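Local coordinates for MutT/NUDIX family protein (Bacillus thuringiensis str. Al Hakam, PDB 3ID9) that is a MutT/NUDIX-type hydrolase that probably cleaves nucleoside diphosphate-linked substrates, at residues B[23-29]-B[95-101]. Residue numbers count along the deposited sequence, not the author numbering.
Sequences QVRVTGI and LLHITFL
Six backbone hydrogen bonds join residues 23-29 and 95-101 as parallel strands. Arg25 N donates to Leu96 O (2.9 Å), Thr27 N to Ile98 O (2.8 Å) and Ile29 N to Phe100 O (2.9 Å). In return Leu96 N donates to Gln23 O (3.1 Å), Ile98 N to Arg25 O (2.7 Å) and Phe100 N to Thr27 O (2.8 Å). Gln23 thus lies beside Leu95, and the register runs without a bulge to Ile29 beside Leu101. All residues are extended; the axes approach to 4.6 Å at 22°. One side-chain hydrogen bond is added: with His97 chi1 t and Thr27 chi1 m, His97 NE2 lies 2.7 Å from Thr27 OG1. Ile29 CD1 meets Thr99 CG2 at 3.6 Å on this same face. Val24, Val26, Leu96, Ile98 and Phe100 form the other, apolar face. There Val24 CG1 touches Ile98 CD1 (3.7 Å) and Val26 CG1 touches Phe100 CE1 (3.9 Å). This is a buried parallel pair in the mixed sheet of the Nudix fold. Strand 48-54 flanks residues 23-29, and strand 77-88 flanks 95-101. Leu61 and Met65 of helix 61-72 pack on the apolar face, where Tyr155 of the second subunit meets Phe100 edge-to-face.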
loop_
_atom_site.group_PDB
_atom_site.type_symbol
_atom_site.label_atom_id
_atom_site.label_comp_id
_atom_site.label_asym_id
_atom_site.label_seq_id
_atom_site.Cartn_x
_atom_site.Cartn_y
_atom_site.Cartn_z
ATOM N N GLN B 23 -8.221 8.651 8.725
ATOM C CA GLN B 23 -8.935 9.042 7.519
ATOM C C GLN B 23 -8.143 8.470 6.355
ATOM O O GLN B 23 -6.947 8.729 6.226
ATOM C CB GLN B 23 -9.009 10.561 7.386
ATOM C CG GLN B 23 -9.566 11.011 6.040
ATOM C CD GLN B 23 -9.614 12.527 5.886
ATOM O OE1 GLN B 23 -8.588 13.213 5.968
ATOM N NE2 GLN B 23 -10.814 13.055 5.657
ATOM N N VAL B 24 -8.804 7.678 5.520
ATOM C CA VAL B 24 -8.133 7.073 4.379
ATOM C C VAL B 24 -8.624 7.636 3.050
ATOM O O VAL B 24 -9.827 7.746 2.808
ATOM C CB VAL B 24 -8.330 5.552 4.368
ATOM C CG1 VAL B 24 -7.457 4.927 3.296
ATOM C CG2 VAL B 24 -7.999 4.977 5.734
ATOM N N ARG B 25 -7.679 7.992 2.189
ATOM C CA ARG B 25 -7.997 8.540 0.878
ATOM C C ARG B 25 -7.367 7.758 -0.252
ATOM O O ARG B 25 -6.192 7.386 -0.188
ATOM C CB ARG B 25 -7.555 10.001 0.793
ATOM C CG ARG B 25 -8.479 10.915 1.557
ATOM C CD ARG B 25 -8.031 12.361 1.595
ATOM N NE ARG B 25 -9.091 13.140 2.222
ATOM C CZ ARG B 25 -10.252 13.416 1.632
ATOM N NH1 ARG B 25 -10.488 12.990 0.394
ATOM N NH2 ARG B 25 -11.191 14.081 2.295
ATOM N N VAL B 26 -8.167 7.504 -1.282
ATOM C CA VAL B 26 -7.710 6.785 -2.460
ATOM C C VAL B 26 -7.672 7.741 -3.641
ATOM O O VAL B 26 -8.461 8.679 -3.716
ATOM C CB VAL B 26 -8.647 5.608 -2.814
ATOM C CG1 VAL B 26 -8.521 4.522 -1.774
ATOM C CG2 VAL B 26 -10.092 6.092 -2.894
ATOM N N THR B 27 -6.741 7.503 -4.555
ATOM C CA THR B 27 -6.600 8.333 -5.745
ATOM C C THR B 27 -6.423 7.392 -6.915
ATOM O O THR B 27 -5.709 6.391 -6.808
ATOM C CB THR B 27 -5.373 9.266 -5.646
ATOM O OG1 THR B 27 -5.658 10.318 -4.720
ATOM C CG2 THR B 27 -5.029 9.861 -7.004
ATOM N N GLY B 28 -7.083 7.709 -8.025
ATOM C CA GLY B 28 -6.987 6.859 -9.189
ATOM C C GLY B 28 -6.136 7.433 -10.303
ATOM O O GLY B 28 -6.174 8.630 -10.585
ATOM N N ILE B 29 -5.355 6.567 -10.932
ATOM C CA ILE B 29 -4.514 6.964 -12.038
ATOM C C ILE B 29 -4.786 5.995 -13.181
ATOM O O ILE B 29 -4.265 4.873 -13.216
ATOM C CB ILE B 29 -3.027 6.967 -11.637
ATOM C CG1 ILE B 29 -2.788 8.140 -10.679
ATOM C CG2 ILE B 29 -2.146 7.085 -12.865
ATOM C CD1 ILE B 29 -1.352 8.411 -10.348
ATOM N N LEU B 95 -3.578 10.443 8.698
ATOM C CA LEU B 95 -3.914 10.262 7.299
ATOM C C LEU B 95 -3.132 9.218 6.523
ATOM O O LEU B 95 -1.905 9.154 6.580
ATOM C CB LEU B 95 -3.790 11.607 6.581
ATOM C CG LEU B 95 -3.764 11.605 5.051
ATOM C CD1 LEU B 95 -5.073 11.070 4.486
ATOM C CD2 LEU B 95 -3.519 13.026 4.578
ATOM N N LEU B 96 -3.868 8.401 5.786
ATOM C CA LEU B 96 -3.263 7.389 4.946
ATOM C C LEU B 96 -3.803 7.667 3.537
ATOM O O LEU B 96 -5.015 7.704 3.321
ATOM C CB LEU B 96 -3.664 5.998 5.430
ATOM C CG LEU B 96 -2.958 4.832 4.739
ATOM C CD1 LEU B 96 -1.454 4.957 4.926
ATOM C CD2 LEU B 96 -3.460 3.525 5.313
ATOM N N HIS B 97 -2.903 7.899 2.589
ATOM C CA HIS B 97 -3.300 8.194 1.216
ATOM C C HIS B 97 -2.789 7.134 0.234
ATOM O O HIS B 97 -1.585 7.011 0.018
ATOM C CB HIS B 97 -2.765 9.574 0.810
ATOM C CG HIS B 97 -3.255 10.047 -0.525
ATOM N ND1 HIS B 97 -2.708 11.132 -1.181
ATOM C CD2 HIS B 97 -4.252 9.589 -1.324
ATOM C CE1 HIS B 97 -3.343 11.320 -2.323
ATOM N NE2 HIS B 97 -4.287 10.396 -2.433
ATOM N N ILE B 98 -3.706 6.378 -0.361
ATOM C CA ILE B 98 -3.335 5.340 -1.322
ATOM C C ILE B 98 -3.645 5.728 -2.778
ATOM O O ILE B 98 -4.742 6.194 -3.084
ATOM C CB ILE B 98 -4.066 3.993 -1.032
ATOM C CG1 ILE B 98 -3.633 3.410 0.316
ATOM C CG2 ILE B 98 -3.744 2.987 -2.122
ATOM C CD1 ILE B 98 -4.376 3.963 1.497
ATOM N N THR B 99 -2.673 5.518 -3.665
ATOM C CA THR B 99 -2.832 5.810 -5.085
ATOM C C THR B 99 -2.841 4.511 -5.886
ATOM O O THR B 99 -1.896 3.721 -5.811
ATOM C CB THR B 99 -1.690 6.707 -5.621
ATOM O OG1 THR B 99 -1.860 8.043 -5.138
ATOM C CG2 THR B 99 -1.696 6.733 -7.145
ATOM N N PHE B 100 -3.906 4.301 -6.658
ATOM C CA PHE B 100 -4.053 3.090 -7.468
ATOM C C PHE B 100 -3.874 3.293 -8.970
ATOM O O PHE B 100 -4.365 4.271 -9.527
ATOM C CB PHE B 100 -5.451 2.484 -7.290
ATOM C CG PHE B 100 -5.686 1.836 -5.965
ATOM C CD1 PHE B 100 -6.657 2.331 -5.103
ATOM C CD2 PHE B 100 -4.968 0.700 -5.594
ATOM C CE1 PHE B 100 -6.916 1.703 -3.892
ATOM C CE2 PHE B 100 -5.215 0.062 -4.386
ATOM C CZ PHE B 100 -6.189 0.561 -3.530
ATOM N N LEU B 101 -3.178 2.365 -9.620
ATOM C CA LEU B 101 -3.050 2.403 -11.070
ATOM C C LEU B 101 -4.314 1.666 -11.485
ATOM O O LEU B 101 -4.500 0.502 -11.128
ATOM C CB LEU B 101 -1.828 1.629 -11.560
ATOM C CG LEU B 101 -0.512 2.401 -11.489
ATOM C CD1 LEU B 101 0.632 1.524 -11.991
ATOM C CD2 LEU B 101 -0.632 3.662 -12.326
#